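Local coordinates for electron transfer flavoprotein, alpha subunit (Thermotoga maritima, PDB 7KOE), which probably shuttles electrons between redox partners as the FAD-binding alpha subunit of an electron transfer flavoprotein, at residues Lys28-Glu37 with Leu127-Leu136. Sequence-based numbering, arbitrary orientation.
Sequences KARDLASKLE and LDIIPDKKLL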
ATOM      1  N   LYS B  28      -2.081  49.819  -0.934  1.00 57.23           N
ATOM      2  CA  LYS B  28      -2.549  48.439  -0.867  1.00 57.23           C
ATOM      3  C   LYS B  28      -4.041  48.383  -0.575  1.00 57.23           C
ATOM      4  O   LYS B  28      -4.755  47.532  -1.119  1.00 57.23           O
ATOM      5  CB  LYS B  28      -1.760  47.667   0.191  1.00 57.23           C
ATOM      6  CG  LYS B  28      -2.203  46.228   0.403  1.00 57.23           C
ATOM      7  CD  LYS B  28      -2.135  45.424  -0.881  1.00 57.23           C
ATOM      8  CE  LYS B  28      -3.005  44.187  -0.789  1.00 57.23           C
ATOM      9  NZ  LYS B  28      -3.032  43.427  -2.066  1.00 57.23           N
ATOM     10  N   ALA B  29      -4.533  49.295   0.267  1.00 55.29           N
ATOM     11  CA  ALA B  29      -5.956  49.337   0.576  1.00 55.29           C
ATOM     12  C   ALA B  29      -6.793  49.787  -0.614  1.00 55.29           C
ATOM     13  O   ALA B  29      -7.991  49.490  -0.654  1.00 55.29           O
ATOM     14  CB  ALA B  29      -6.201  50.251   1.773  1.00 55.29           C
ATOM     15  N   ARG B  30      -6.194  50.501  -1.573  1.00 60.20           N
ATOM     16  CA  ARG B  30      -6.873  50.775  -2.836  1.00 60.20           C
ATOM     17  C   ARG B  30      -7.142  49.489  -3.602  1.00 60.20           C
ATOM     18  O   ARG B  30      -8.228  49.309  -4.164  1.00 60.20           O
ATOM     19  CB  ARG B  30      -6.040  51.730  -3.688  1.00 60.20           C
ATOM     20  CG  ARG B  30      -6.049  53.159  -3.200  1.00 60.20           C
ATOM     21  CD  ARG B  30      -7.465  53.667  -3.042  1.00 60.20           C
ATOM     22  NE  ARG B  30      -8.077  54.038  -4.309  1.00 60.20           N
ATOM     23  CZ  ARG B  30      -9.375  54.278  -4.459  1.00 60.20           C
ATOM     24  NH1 ARG B  30     -10.190  54.182  -3.418  1.00 60.20           N
ATOM     25  NH2 ARG B  30      -9.857  54.615  -5.647  1.00 60.20           N
ATOM     26  N   ASP B  31      -6.166  48.580  -3.630  1.00 58.33           N
ATOM     27  CA  ASP B  31      -6.389  47.267  -4.217  1.00 58.33           C
ATOM     28  C   ASP B  31      -7.306  46.409  -3.358  1.00 58.33           C
ATOM     29  O   ASP B  31      -7.902  45.456  -3.871  1.00 58.33           O
ATOM     30  CB  ASP B  31      -5.056  46.556  -4.430  1.00 58.33           C
ATOM     31  CG  ASP B  31      -4.216  47.209  -5.509  1.00 58.33           C
ATOM     32  OD1 ASP B  31      -4.799  47.806  -6.438  1.00 58.33           O
ATOM     33  OD2 ASP B  31      -2.973  47.125  -5.428  1.00 58.33           O
ATOM     34  N   LEU B  32      -7.427  46.719  -2.068  1.00 59.16           N
ATOM     35  CA  LEU B  32      -8.408  46.042  -1.233  1.00 59.16           C
ATOM     36  C   LEU B  32      -9.799  46.618  -1.445  1.00 59.16           C
ATOM     37  O   LEU B  32     -10.779  45.871  -1.474  1.00 59.16           O
ATOM     38  CB  LEU B  32      -8.012  46.142   0.238  1.00 59.16           C
ATOM     39  CG  LEU B  32      -6.727  45.420   0.637  1.00 59.16           C
ATOM     40  CD1 LEU B  32      -6.417  45.673   2.097  1.00 59.16           C
ATOM     41  CD2 LEU B  32      -6.853  43.937   0.359  1.00 59.16           C
ATOM     42  N   ALA B  33      -9.900  47.939  -1.607  1.00 58.98           N
ATOM     43  CA  ALA B  33     -11.189  48.568  -1.860  1.00 58.98           C
ATOM     44  C   ALA B  33     -11.687  48.344  -3.280  1.00 58.98           C
ATOM     45  O   ALA B  33     -12.887  48.491  -3.530  1.00 58.98           O
ATOM     46  CB  ALA B  33     -11.116  50.068  -1.574  1.00 58.98           C
ATOM     47  N   SER B  34     -10.799  48.000  -4.216  1.00 57.01           N
ATOM     48  CA  SER B  34     -11.238  47.661  -5.563  1.00 57.01           C
ATOM     49  C   SER B  34     -11.913  46.300  -5.614  1.00 57.01           C
ATOM     50  O   SER B  34     -12.717  46.051  -6.518  1.00 57.01           O
ATOM     51  CB  SER B  34     -10.057  47.686  -6.532  1.00 57.01           C
ATOM     52  OG  SER B  34      -9.148  46.638  -6.252  1.00 57.01           O
ATOM     53  N   LYS B  35     -11.606  45.416  -4.666  1.00 59.02           N
ATOM     54  CA  LYS B  35     -12.256  44.119  -4.577  1.00 59.02           C
ATOM     55  C   LYS B  35     -13.249  44.033  -3.429  1.00 59.02           C
ATOM     56  O   LYS B  35     -13.986  43.046  -3.341  1.00 59.02           O
ATOM     57  CB  LYS B  35     -11.207  43.010  -4.437  1.00 59.02           C
ATOM     58  CG  LYS B  35     -10.051  43.148  -5.410  1.00 59.02           C
ATOM     59  CD  LYS B  35      -9.539  41.793  -5.863  1.00 59.02           C
ATOM     60  CE  LYS B  35      -8.025  41.784  -5.975  1.00 59.02           C
ATOM     61  NZ  LYS B  35      -7.494  40.427  -6.281  1.00 59.02           N
ATOM     62  N   LEU B  36     -13.290  45.033  -2.557  1.00 62.68           N
ATOM     63  CA  LEU B  36     -14.324  45.142  -1.540  1.00 62.68           C
ATOM     64  C   LEU B  36     -15.480  45.938  -2.127  1.00 62.68           C
ATOM     65  O   LEU B  36     -15.258  46.962  -2.779  1.00 62.68           O
ATOM     66  CB  LEU B  36     -13.794  45.837  -0.285  1.00 62.68           C
ATOM     67  CG  LEU B  36     -14.488  45.545   1.042  1.00 62.68           C
ATOM     68  CD1 LEU B  36     -14.378  44.074   1.339  1.00 62.68           C
ATOM     69  CD2 LEU B  36     -13.877  46.360   2.163  1.00 62.68           C
ATOM     70  N   GLU B  37     -16.705  45.473  -1.896  1.00 70.31           N
ATOM     71  CA  GLU B  37     -17.875  46.140  -2.453  1.00 70.31           C
ATOM     72  C   GLU B  37     -18.232  47.347  -1.593  1.00 70.31           C
ATOM     73  O   GLU B  37     -18.404  47.213  -0.373  1.00 70.31           O
ATOM     74  CB  GLU B  37     -19.065  45.193  -2.545  1.00 70.31           C
ATOM     75  CG  GLU B  37     -20.301  45.857  -3.147  1.00 70.31           C
ATOM     76  CD  GLU B  37     -21.463  44.907  -3.321  1.00 70.31           C
ATOM     77  OE1 GLU B  37     -21.402  44.037  -4.214  1.00 70.31           O
ATOM     78  OE2 GLU B  37     -22.447  45.036  -2.564  1.00 70.31           O
ATOM     79  N   LEU B 127      -2.077  40.269   2.050  1.00 53.94           N
ATOM     80  CA  LEU B 127      -3.451  40.758   2.147  1.00 53.94           C
ATOM     81  C   LEU B 127      -4.199  40.613   0.827  1.00 53.94           C
ATOM     82  O   LEU B 127      -3.700  40.994  -0.235  1.00 53.94           O
ATOM     83  CB  LEU B 127      -3.458  42.223   2.572  1.00 53.94           C
ATOM     84  CG  LEU B 127      -2.919  42.596   3.945  1.00 53.94           C
ATOM     85  CD1 LEU B 127      -3.165  44.062   4.172  1.00 53.94           C
ATOM     86  CD2 LEU B 127      -3.595  41.775   5.012  1.00 53.94           C
ATOM     87  N   ASP B 128      -5.400  40.045   0.906  1.00 59.98           N
ATOM     88  CA  ASP B 128      -6.240  39.803  -0.256  1.00 59.98           C
ATOM     89  C   ASP B 128      -7.665  39.602   0.229  1.00 59.98           C
ATOM     90  O   ASP B 128      -7.891  39.160   1.357  1.00 59.98           O
ATOM     91  CB  ASP B 128      -5.769  38.581  -1.050  1.00 59.98           C
ATOM     92  CG  ASP B 128      -5.930  38.761  -2.546  1.00 59.98           C
ATOM     93  OD1 ASP B 128      -6.440  39.819  -2.968  1.00 59.98           O
ATOM     94  OD2 ASP B 128      -5.546  37.842  -3.298  1.00 59.98           O
ATOM     95  N   ILE B 129      -8.623  39.934  -0.631  1.00 64.35           N
ATOM     96  CA  ILE B 129     -10.041  39.832  -0.311  1.00 64.35           C
ATOM     97  C   ILE B 129     -10.593  38.576  -0.970  1.00 64.35           C
ATOM     98  O   ILE B 129     -10.407  38.368  -2.174  1.00 64.35           O
ATOM     99  CB  ILE B 129     -10.810  41.085  -0.765  1.00 64.35           C
ATOM    100  CG1 ILE B 129     -10.322  42.319   0.001  1.00 64.35           C
ATOM    101  CG2 ILE B 129     -12.312  40.893  -0.597  1.00 64.35           C
ATOM    102  CD1 ILE B 129     -10.880  42.452   1.408  1.00 64.35           C
ATOM    103  N   ILE B 130     -11.249  37.732  -0.179  1.00 69.77           N
ATOM    104  CA  ILE B 130     -11.956  36.570  -0.712  1.00 69.77           C
ATOM    105  C   ILE B 130     -13.347  37.022  -1.149  1.00 69.77           C
ATOM    106  O   ILE B 130     -13.928  37.927  -0.530  1.00 69.77           O
ATOM    107  CB  ILE B 130     -12.003  35.419   0.310  1.00 69.77           C
ATOM    108  CG1 ILE B 130     -12.680  35.851   1.612  1.00 69.77           C
ATOM    109  CG2 ILE B 130     -10.605  34.895   0.577  1.00 69.77           C
ATOM    110  CD1 ILE B 130     -12.996  34.705   2.536  1.00 69.77           C
ATOM    111  N   PRO B 131     -13.910  36.460  -2.222  1.00 73.21           N
ATOM    112  CA  PRO B 131     -15.172  36.985  -2.758  1.00 73.21           C
ATOM    113  C   PRO B 131     -16.430  36.479  -2.069  1.00 73.21           C
ATOM    114  O   PRO B 131     -17.524  36.915  -2.441  1.00 73.21           O
ATOM    115  CB  PRO B 131     -15.129  36.516  -4.217  1.00 73.21           C
ATOM    116  CG  PRO B 131     -14.382  35.240  -4.154  1.00 73.21           C
ATOM    117  CD  PRO B 131     -13.316  35.451  -3.118  1.00 73.21           C
ATOM    118  N   ASP B 132     -16.325  35.587  -1.085  1.00 74.61           N
ATOM    119  CA  ASP B 132     -17.529  34.987  -0.515  1.00 74.61           C
ATOM    120  C   ASP B 132     -18.194  35.906   0.505  1.00 74.61           C
ATOM    121  O   ASP B 132     -19.332  36.346   0.307  1.00 74.61           O
ATOM    122  CB  ASP B 132     -17.192  33.635   0.116  1.00 74.61           C
ATOM    123  CG  ASP B 132     -16.378  32.756  -0.806  1.00 74.61           C
ATOM    124  OD1 ASP B 132     -16.943  32.246  -1.795  1.00 74.61           O
ATOM    125  OD2 ASP B 132     -15.171  32.580  -0.544  1.00 74.61           O
ATOM    126  N   LYS B 133     -17.505  36.208   1.605  1.00 71.08           N
ATOM    127  CA  LYS B 133     -18.045  37.091   2.630  1.00 71.08           C
ATOM    128  C   LYS B 133     -17.193  38.353   2.738  1.00 71.08           C
ATOM    129  O   LYS B 133     -17.186  39.019   3.779  1.00 71.08           O
ATOM    130  CB  LYS B 133     -18.155  36.332   3.964  1.00 71.08           C
ATOM    131  CG  LYS B 133     -19.247  36.805   4.954  1.00 71.08           C
ATOM    132  CD  LYS B 133     -18.742  37.613   6.147  1.00 71.08           C
ATOM    133  CE  LYS B 133     -19.882  37.989   7.071  1.00 71.08           C
ATOM    134  NZ  LYS B 133     -19.442  38.802   8.235  1.00 71.08           N
ATOM    135  N   LYS B 134     -16.460  38.671   1.661  1.00 69.47           N
ATOM    136  CA  LYS B 134     -15.684  39.908   1.506  1.00 69.47           C
ATOM    137  C   LYS B 134     -14.591  40.034   2.569  1.00 69.47           C
ATOM    138  O   LYS B 134     -14.226  41.136   2.982  1.00 69.47           O
ATOM    139  CB  LYS B 134     -16.592  41.144   1.508  1.00 69.47           C
ATOM    140  CG  LYS B 134     -17.660  41.171   0.425  1.00 69.47           C
ATOM    141  CD  LYS B 134     -17.085  41.371  -0.966  1.00 69.47           C
ATOM    142  CE  LYS B 134     -18.210  41.512  -1.977  1.00 69.47           C
ATOM    143  NZ  LYS B 134     -17.721  41.716  -3.362  1.00 69.47           N
ATOM    144  N   LEU B 135     -14.061  38.900   3.014  1.00 61.88           N
ATOM    145  CA  LEU B 135     -13.137  38.875   4.137  1.00 61.88           C
ATOM    146  C   LEU B 135     -11.698  39.056   3.669  1.00 61.88           C
ATOM    147  O   LEU B 135     -11.342  38.749   2.531  1.00 61.88           O
ATOM    148  CB  LEU B 135     -13.267  37.567   4.915  1.00 61.88           C
ATOM    149  CG  LEU B 135     -14.652  37.271   5.481  1.00 61.88           C
ATOM    150  CD1 LEU B 135     -14.675  35.908   6.142  1.00 61.88           C
ATOM    151  CD2 LEU B 135     -15.041  38.350   6.463  1.00 61.88           C
ATOM    152  N   LEU B 136     -10.868  39.557   4.580  1.00 53.69           N
ATOM    153  CA  LEU B 136      -9.460  39.808   4.304  1.00 53.69           C
ATOM    154  C   LEU B 136      -8.646  38.573   4.669  1.00 53.69           C
ATOM    155  O   LEU B 136      -8.696  38.106   5.812  1.00 53.69           O
ATOM    156  CB  LEU B 136      -8.975  41.028   5.084  1.00 53.69           C
ATOM    157  CG  LEU B 136      -7.532  41.472   4.853  1.00 53.69           C
ATOM    158  CD1 LEU B 136      -7.272  41.738   3.389  1.00 53.69           C
ATOM    159  CD2 LEU B 136      -7.223  42.701   5.679  1.00 53.69           C
TER
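K28 reaches from its helix to the backbone of L127, where NZ donates a hydrogen bond of 3.1 Å to the carbonyl O. The ammonium lies off the carbonyl plane by 33°, and the C=O...N angle is 146°. CG sits anti to the backbone N (chi1 177°), and a bend at chi2 turns the rest of the chain toward L127, bringing CE against the carbonyl O and close to CB. With an alanine in place of K28, the L127 carbonyl would probably lose this donor, and the methylene contact at L127 CB would go. The next residue, D128, meets a second lysine. D128 OD1 forms a long salt bridge of 3.5 Å with K35 NZ and also accepts a weak bond from the backbone N of I129.

Helix 21-33 links parallel strands 6-9 and 40-46, a beta-alpha-beta crossover of the Rossmann-like domain. Its later turns and the residues after them meet the loop joining strands 120-124 and 137-142. A29 faces strands 6-9 and 40-46, while L127 rests on strand 160-163, its side chain about 10 Å from a bound FAD.

Between the polar groups lies an apolar patch. L32 CD2 touches both I129 CG1 and L136 CD1, each at 3.8 Å. I129 CD1 also meets L36 CD1, which lies against the backbone O of K134 as well as its CB. Within the loop, the backbone N of I130 donates to L135 O. D128 pairs with A137 through the backbone, and L136 N donates to Q159 OE1. Further out, K134 NZ lies near E37 CB. The carboxylate of E37 stays beyond salt-bridge range, with OE1 4.4 Å from K134 NZ. The backbone O of L36 accepts from the hydroxyl of S39.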